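Local coordinates for protein mediator of RNA polymerase II transcription subunit 18 (Schizosaccharomyces pombe, PDB 3C0T) that acts as a component of the Mediator coactivator complex, which relays signals from gene-specific regulatory proteins to the RNA polymerase II transcription machinery, at residues 74-85 with 97-108. Sequence-based numbering, arbitrary orientation.
Sequences KNTQWSMYLEGN and RPVNRAKLTNGS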
ATOM      1  N   LYS A  74     -10.901 -12.207  14.202  1.00 85.19           N
ATOM      2  CA  LYS A  74     -10.482 -13.495  14.754  1.00 86.66           C
ATOM      3  C   LYS A  74     -10.662 -14.610  13.727  1.00 86.99           C
ATOM      4  O   LYS A  74     -10.024 -15.660  13.811  1.00 86.64           O
ATOM      5  CB  LYS A  74     -11.272 -13.828  16.023  1.00 88.80           C
ATOM      6  CG  LYS A  74     -10.699 -13.216  17.294  1.00 90.89           C
ATOM      7  CD  LYS A  74     -11.269 -13.902  18.532  1.00 93.36           C
ATOM      8  CE  LYS A  74     -10.509 -13.500  19.793  1.00 94.97           C
ATOM      9  NZ  LYS A  74     -10.975 -14.250  20.997  1.00 94.32           N
ATOM     10  N   ASN A  75     -11.534 -14.367  12.755  1.00 87.70           N
ATOM     11  CA  ASN A  75     -11.799 -15.332  11.693  1.00 89.00           C
ATOM     12  C   ASN A  75     -11.047 -14.982  10.409  1.00 88.89           C
ATOM     13  O   ASN A  75     -11.526 -15.273   9.311  1.00 88.92           O
ATOM     14  CB  ASN A  75     -13.299 -15.389  11.387  1.00 90.40           C
ATOM     15  CG  ASN A  75     -14.079 -16.151  12.437  1.00 92.85           C
ATOM     16  OD1 ASN A  75     -14.059 -15.802  13.618  1.00 94.39           O
ATOM     17  ND2 ASN A  75     -14.770 -17.204  12.011  1.00 93.27           N
ATOM     18  N   THR A  76      -9.873 -14.362  10.541  1.00 87.58           N
ATOM     19  CA  THR A  76      -9.099 -13.981   9.360  1.00 85.34           C
ATOM     20  C   THR A  76      -7.642 -14.390   9.406  1.00 82.76           C
ATOM     21  O   THR A  76      -7.081 -14.700  10.462  1.00 82.73           O
ATOM     22  CB  THR A  76      -9.086 -12.449   9.122  1.00 86.65           C
ATOM     23  OG1 THR A  76     -10.385 -11.903   9.361  1.00 89.41           O
ATOM     24  CG2 THR A  76      -8.678 -12.144   7.679  1.00 86.12           C
ATOM     25  N   GLN A  77      -7.041 -14.371   8.227  1.00 79.25           N
ATOM     26  CA  GLN A  77      -5.638 -14.673   8.069  1.00 74.81           C
ATOM     27  C   GLN A  77      -5.017 -13.293   7.891  1.00 70.69           C
ATOM     28  O   GLN A  77      -5.523 -12.473   7.123  1.00 70.49           O
ATOM     29  CB  GLN A  77      -5.418 -15.525   6.818  1.00 76.08           C
ATOM     30  CG  GLN A  77      -3.985 -16.000   6.637  1.00 79.78           C
ATOM     31  CD  GLN A  77      -3.842 -17.018   5.522  1.00 81.03           C
ATOM     32  OE1 GLN A  77      -2.769 -17.586   5.323  1.00 82.74           O
ATOM     33  NE2 GLN A  77      -4.926 -17.255   4.786  1.00 81.70           N
ATOM     34  N   TRP A  78      -3.947 -13.024   8.624  1.00 65.62           N
ATOM     35  CA  TRP A  78      -3.278 -11.740   8.524  1.00 61.28           C
ATOM     36  C   TRP A  78      -1.906 -11.893   7.918  1.00 59.14           C
ATOM     37  O   TRP A  78      -1.194 -12.845   8.214  1.00 60.13           O
ATOM     38  CB  TRP A  78      -3.090 -11.100   9.900  1.00 60.15           C
ATOM     39  CG  TRP A  78      -4.336 -10.660  10.577  1.00 57.90           C
ATOM     40  CD1 TRP A  78      -5.158 -11.417  11.359  1.00 56.66           C
ATOM     41  CD2 TRP A  78      -4.903  -9.348  10.549  1.00 56.77           C
ATOM     42  NE1 TRP A  78      -6.202 -10.655  11.825  1.00 56.40           N
ATOM     43  CE2 TRP A  78      -6.068  -9.379  11.344  1.00 57.45           C
ATOM     44  CE3 TRP A  78      -4.535  -8.145   9.932  1.00 55.12           C
ATOM     45  CZ2 TRP A  78      -6.875  -8.251  11.536  1.00 55.27           C
ATOM     46  CZ3 TRP A  78      -5.335  -7.027  10.121  1.00 53.54           C
ATOM     47  CH2 TRP A  78      -6.491  -7.088  10.920  1.00 55.39           C
ATOM     48  N   SER A  79      -1.541 -10.962   7.053  1.00 56.94           N
ATOM     49  CA  SER A  79      -0.209 -10.970   6.487  1.00 53.70           C
ATOM     50  C   SER A  79       0.496  -9.949   7.367  1.00 53.59           C
ATOM     51  O   SER A  79      -0.066  -8.900   7.698  1.00 52.80           O
ATOM     52  CB  SER A  79      -0.226 -10.522   5.033  1.00 54.38           C
ATOM     53  OG  SER A  79      -0.654 -11.581   4.199  1.00 57.09           O
ATOM     54  N   MET A  80       1.713 -10.264   7.774  1.00 53.02           N
ATOM     55  CA  MET A  80       2.459  -9.379   8.647  1.00 53.93           C
ATOM     56  C   MET A  80       3.656  -8.812   7.899  1.00 52.96           C
ATOM     57  O   MET A  80       4.490  -9.556   7.387  1.00 53.72           O
ATOM     58  CB  MET A  80       2.891 -10.165   9.875  1.00 55.25           C
ATOM     59  CG  MET A  80       3.359  -9.338  11.035  1.00 61.47           C
ATOM     60  SD  MET A  80       3.313 -10.363  12.523  1.00 68.31           S
ATOM     61  CE  MET A  80       4.586 -11.540  12.146  1.00 63.68           C
ATOM     62  N   TYR A  81       3.738  -7.490   7.833  1.00 51.75           N
ATOM     63  CA  TYR A  81       4.827  -6.859   7.114  1.00 51.57           C
ATOM     64  C   TYR A  81       5.774  -5.990   7.922  1.00 51.67           C
ATOM     65  O   TYR A  81       5.405  -5.381   8.926  1.00 52.42           O
ATOM     66  CB  TYR A  81       4.285  -5.990   5.978  1.00 51.07           C
ATOM     67  CG  TYR A  81       3.589  -6.723   4.855  1.00 51.83           C
ATOM     68  CD1 TYR A  81       2.264  -7.140   4.979  1.00 50.44           C
ATOM     69  CD2 TYR A  81       4.244  -6.956   3.645  1.00 52.12           C
ATOM     70  CE1 TYR A  81       1.606  -7.764   3.922  1.00 51.41           C
ATOM     71  CE2 TYR A  81       3.597  -7.581   2.581  1.00 51.40           C
ATOM     72  CZ  TYR A  81       2.279  -7.981   2.724  1.00 52.60           C
ATOM     73  OH  TYR A  81       1.631  -8.592   1.667  1.00 54.35           O
ATOM     74  N   LEU A  82       7.010  -5.942   7.443  1.00 52.57           N
ATOM     75  CA  LEU A  82       8.055  -5.105   8.008  1.00 53.89           C
ATOM     76  C   LEU A  82       8.560  -4.356   6.780  1.00 53.69           C
ATOM     77  O   LEU A  82       9.183  -4.946   5.892  1.00 55.23           O
ATOM     78  CB  LEU A  82       9.183  -5.938   8.625  1.00 53.36           C
ATOM     79  CG  LEU A  82       8.944  -6.449  10.048  1.00 56.31           C
ATOM     80  CD1 LEU A  82      10.169  -7.232  10.507  1.00 56.25           C
ATOM     81  CD2 LEU A  82       8.683  -5.272  10.991  1.00 55.24           C
ATOM     82  N   GLU A  83       8.267  -3.065   6.713  1.00 52.96           N
ATOM     83  CA  GLU A  83       8.689  -2.274   5.566  1.00 53.59           C
ATOM     84  C   GLU A  83       9.771  -1.281   5.958  1.00 53.26           C
ATOM     85  O   GLU A  83       9.579  -0.449   6.842  1.00 51.59           O
ATOM     86  CB  GLU A  83       7.474  -1.557   4.962  1.00 51.86           C
ATOM     87  CG  GLU A  83       6.285  -2.503   4.762  1.00 54.68           C
ATOM     88  CD  GLU A  83       5.068  -1.837   4.149  1.00 55.20           C
ATOM     89  OE1 GLU A  83       4.845  -0.633   4.401  1.00 55.61           O
ATOM     90  OE2 GLU A  83       4.320  -2.532   3.425  1.00 56.61           O
ATOM     91  N   GLY A  84      10.919  -1.393   5.300  1.00 53.95           N
ATOM     92  CA  GLY A  84      12.021  -0.500   5.587  1.00 55.99           C
ATOM     93  C   GLY A  84      11.910   0.788   4.799  1.00 57.33           C
ATOM     94  O   GLY A  84      10.982   0.968   4.007  1.00 57.75           O
ATOM     95  N   ASN A  85      12.853   1.695   5.028  1.00 57.84           N
ATOM     96  CA  ASN A  85      12.881   2.970   4.325  1.00 57.62           C
ATOM     97  C   ASN A  85      13.469   2.701   2.946  1.00 57.29           C
ATOM     98  O   ASN A  85      14.325   1.824   2.798  1.00 57.48           O
ATOM     99  CB  ASN A  85      13.756   3.960   5.092  1.00 58.13           C
ATOM    100  CG  ASN A  85      13.279   4.176   6.524  1.00 60.10           C
ATOM    101  OD1 ASN A  85      14.073   4.479   7.408  1.00 61.53           O
ATOM    102  ND2 ASN A  85      11.979   4.026   6.753  1.00 59.97           N
ATOM    103  N   ARG A  97      13.025  -0.586  -1.690  1.00 48.91           N
ATOM    104  CA  ARG A  97      12.909  -0.642  -0.244  1.00 49.30           C
ATOM    105  C   ARG A  97      12.773  -2.086   0.204  1.00 51.29           C
ATOM    106  O   ARG A  97      12.215  -2.915  -0.513  1.00 51.84           O
ATOM    107  CB  ARG A  97      11.703   0.158   0.242  1.00 48.69           C
ATOM    108  CG  ARG A  97      10.391  -0.399  -0.225  1.00 48.14           C
ATOM    109  CD  ARG A  97       9.240   0.267   0.468  1.00 49.61           C
ATOM    110  NE  ARG A  97       7.978  -0.317   0.032  1.00 53.49           N
ATOM    111  CZ  ARG A  97       6.824  -0.168   0.669  1.00 52.76           C
ATOM    112  NH1 ARG A  97       6.764   0.550   1.779  1.00 51.15           N
ATOM    113  NH2 ARG A  97       5.730  -0.746   0.196  1.00 53.15           N
ATOM    114  N   PRO A  98      13.304  -2.409   1.391  1.00 52.09           N
ATOM    115  CA  PRO A  98      13.226  -3.773   1.923  1.00 52.71           C
ATOM    116  C   PRO A  98      11.797  -4.060   2.376  1.00 53.34           C
ATOM    117  O   PRO A  98      11.139  -3.194   2.953  1.00 54.29           O
ATOM    118  CB  PRO A  98      14.189  -3.743   3.115  1.00 53.01           C
ATOM    119  CG  PRO A  98      15.086  -2.566   2.842  1.00 51.90           C
ATOM    120  CD  PRO A  98      14.149  -1.561   2.248  1.00 52.02           C
ATOM    121  N   VAL A  99      11.313  -5.264   2.109  1.00 53.41           N
ATOM    122  CA  VAL A  99       9.970  -5.646   2.521  1.00 54.74           C
ATOM    123  C   VAL A  99       9.976  -7.108   2.925  1.00 56.58           C
ATOM    124  O   VAL A  99      10.339  -7.973   2.133  1.00 56.77           O
ATOM    125  CB  VAL A  99       8.940  -5.466   1.391  1.00 53.82           C
ATOM    126  CG1 VAL A  99       7.610  -6.099   1.795  1.00 52.41           C
ATOM    127  CG2 VAL A  99       8.747  -3.994   1.095  1.00 53.06           C
ATOM    128  N   ASN A 100       9.580  -7.380   4.162  1.00 57.82           N
ATOM    129  CA  ASN A 100       9.534  -8.748   4.658  1.00 57.72           C
ATOM    130  C   ASN A 100       8.105  -9.082   5.027  1.00 57.11           C
ATOM    131  O   ASN A 100       7.404  -8.274   5.638  1.00 55.37           O
ATOM    132  CB  ASN A 100      10.458  -8.896   5.859  1.00 60.27           C
ATOM    133  CG  ASN A 100      11.909  -8.661   5.495  1.00 64.51           C
ATOM    134  OD1 ASN A 100      12.496  -9.426   4.727  1.00 66.39           O
ATOM    135  ND2 ASN A 100      12.494  -7.595   6.030  1.00 65.15           N
ATOM    136  N   ARG A 101       7.684 -10.283   4.656  1.00 57.91           N
ATOM    137  CA  ARG A 101       6.320 -10.724   4.898  1.00 60.61           C
ATOM    138  C   ARG A 101       6.229 -12.119   5.485  1.00 61.26           C
ATOM    139  O   ARG A 101       7.080 -12.972   5.236  1.00 62.59           O
ATOM    140  CB  ARG A 101       5.547 -10.675   3.579  1.00 62.97           C
ATOM    141  CG  ARG A 101       4.195 -11.372   3.569  1.00 67.65           C
ATOM    142  CD  ARG A 101       3.593 -11.266   2.181  1.00 71.16           C
ATOM    143  NE  ARG A 101       4.510 -11.788   1.172  1.00 75.87           N
ATOM    144  CZ  ARG A 101       4.515 -11.429  -0.110  1.00 77.35           C
ATOM    145  NH1 ARG A 101       3.646 -10.530  -0.559  1.00 77.29           N
ATOM    146  NH2 ARG A 101       5.394 -11.973  -0.947  1.00 76.92           N
ATOM    147  N   ALA A 102       5.178 -12.333   6.266  1.00 60.97           N
ATOM    148  CA  ALA A 102       4.900 -13.613   6.897  1.00 61.80           C
ATOM    149  C   ALA A 102       3.399 -13.623   7.157  1.00 61.85           C
ATOM    150  O   ALA A 102       2.856 -12.640   7.643  1.00 61.13           O
ATOM    151  CB  ALA A 102       5.668 -13.733   8.210  1.00 60.44           C
ATOM    152  N   LYS A 103       2.728 -14.717   6.816  1.00 63.94           N
ATOM    153  CA  LYS A 103       1.286 -14.821   7.028  1.00 67.22           C
ATOM    154  C   LYS A 103       1.007 -15.583   8.316  1.00 68.49           C
ATOM    155  O   LYS A 103       1.534 -16.675   8.512  1.00 68.68           O
ATOM    156  CB  LYS A 103       0.640 -15.548   5.854  1.00 68.84           C
ATOM    157  CG  LYS A 103       0.865 -14.865   4.522  1.00 73.56           C
ATOM    158  CD  LYS A 103       0.202 -15.627   3.385  1.00 76.87           C
ATOM    159  CE  LYS A 103       0.381 -14.894   2.063  1.00 78.93           C
ATOM    160  NZ  LYS A 103      -0.243 -15.637   0.930  1.00 82.19           N
ATOM    161  N   LEU A 104       0.187 -15.022   9.199  1.00 70.05           N
ATOM    162  CA  LEU A 104      -0.100 -15.714  10.447  1.00 72.96           C
ATOM    163  C   LEU A 104      -1.575 -15.839  10.785  1.00 73.76           C
ATOM    164  O   LEU A 104      -2.372 -14.950  10.495  1.00 73.45           O
ATOM    165  CB  LEU A 104       0.654 -15.059  11.608  1.00 74.94           C
ATOM    166  CG  LEU A 104       0.228 -13.706  12.169  1.00 76.89           C
ATOM    167  CD1 LEU A 104       1.237 -13.284  13.233  1.00 77.87           C
ATOM    168  CD2 LEU A 104       0.161 -12.670  11.066  1.00 79.90           C
ATOM    169  N   THR A 105      -1.917 -16.964  11.407  1.00 76.48           N
ATOM    170  CA  THR A 105      -3.285 -17.286  11.803  1.00 77.85           C
ATOM    171  C   THR A 105      -3.333 -17.937  13.192  1.00 80.38           C
ATOM    172  O   THR A 105      -2.296 -18.105  13.837  1.00 79.92           O
ATOM    173  CB  THR A 105      -3.932 -18.237  10.772  1.00 76.39           C
ATOM    174  OG1 THR A 105      -3.017 -19.293  10.447  1.00 73.16           O
ATOM    175  CG2 THR A 105      -4.278 -17.486   9.507  1.00 77.34           C
ATOM    176  N   ASN A 106      -4.545 -18.286  13.633  1.00 83.71           N
ATOM    177  CA  ASN A 106      -4.809 -18.927  14.934  1.00 86.34           C
ATOM    178  C   ASN A 106      -5.272 -18.003  16.070  1.00 86.25           C
ATOM    179  O   ASN A 106      -4.453 -17.395  16.765  1.00 86.35           O
ATOM    180  CB  ASN A 106      -3.586 -19.725  15.412  1.00 88.85           C
ATOM    181  CG  ASN A 106      -3.537 -21.123  14.829  1.00 91.96           C
ATOM    182  OD1 ASN A 106      -3.693 -21.312  13.617  1.00 93.71           O
ATOM    183  ND2 ASN A 106      -3.311 -22.116  15.689  1.00 92.59           N
ATOM    184  N   GLY A 107      -6.588 -17.916  16.261  1.00 86.29           N
ATOM    185  CA  GLY A 107      -7.144 -17.091  17.325  1.00 85.84           C
ATOM    186  C   GLY A 107      -7.191 -15.597  17.053  1.00 85.69           C
ATOM    187  O   GLY A 107      -8.017 -15.117  16.272  1.00 87.43           O
ATOM    188  N   SER A 108      -6.308 -14.853  17.713  1.00 83.58           N
ATOM    189  CA  SER A 108      -6.242 -13.409  17.537  1.00 79.85           C
ATOM    190  C   SER A 108      -4.794 -12.941  17.445  1.00 76.95           C
ATOM    191  O   SER A 108      -4.134 -12.716  18.465  1.00 76.19           O
ATOM    192  CB  SER A 108      -6.944 -12.700  18.698  1.00 80.95           C
ATOM    193  OG  SER A 108      -6.850 -11.292  18.565  1.00 82.22           O
TER
HETATM  194  O   HOH W   1       8.409   1.883   3.603  1.00 49.93           O
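Strands 78-83 and 97-104 pair as the two arms of an antiparallel beta hairpin, their axes 4.5 Å apart and their directions 156° from each other. Backbone hydrogen bonds run both ways at Trp78-Leu104, Met80-Ala102 and Leu82-Asn100, and Gly84 N to Pro98 O (3.0 Å) continues the ladder past the last paired residues. The hairpin lies within the large, curled antiparallel sheet of Med18, flanked by strands 56-61 and 2-10. On the face carrying Trp78, Met80 and Leu104, the two methyls of Leu104 part company: CD1 meets Met80 SD at 3.7 Å, the side chains crossing at about a right angle, while CD2 reaches Trp78 CB at 3.8 Å. On the other face, Arg101 lies alongside Tyr81 and sets its CG over the ring in a CH-pi contact, with Val99 CG1 at the ring's edge. Arg101 CG stands anti to the backbone N (chi1 168°), which carries the chain over the ring, and CD comes 3.4 Å from Tyr81 OH. An alanine in place of Tyr81 would probably deprive the Arg101 methylenes of their aromatic platform and open a gap beside Val99 CG1. Farther along, Glu83 OE1 forms a long salt bridge with Arg97 NH1 (3.5 Å), while Arg97 NH2 pairs with Glu3. A water in the guanidinium plane accepts from Arg97 NH1 and donates to Gly84 O, 2.8 Å from each.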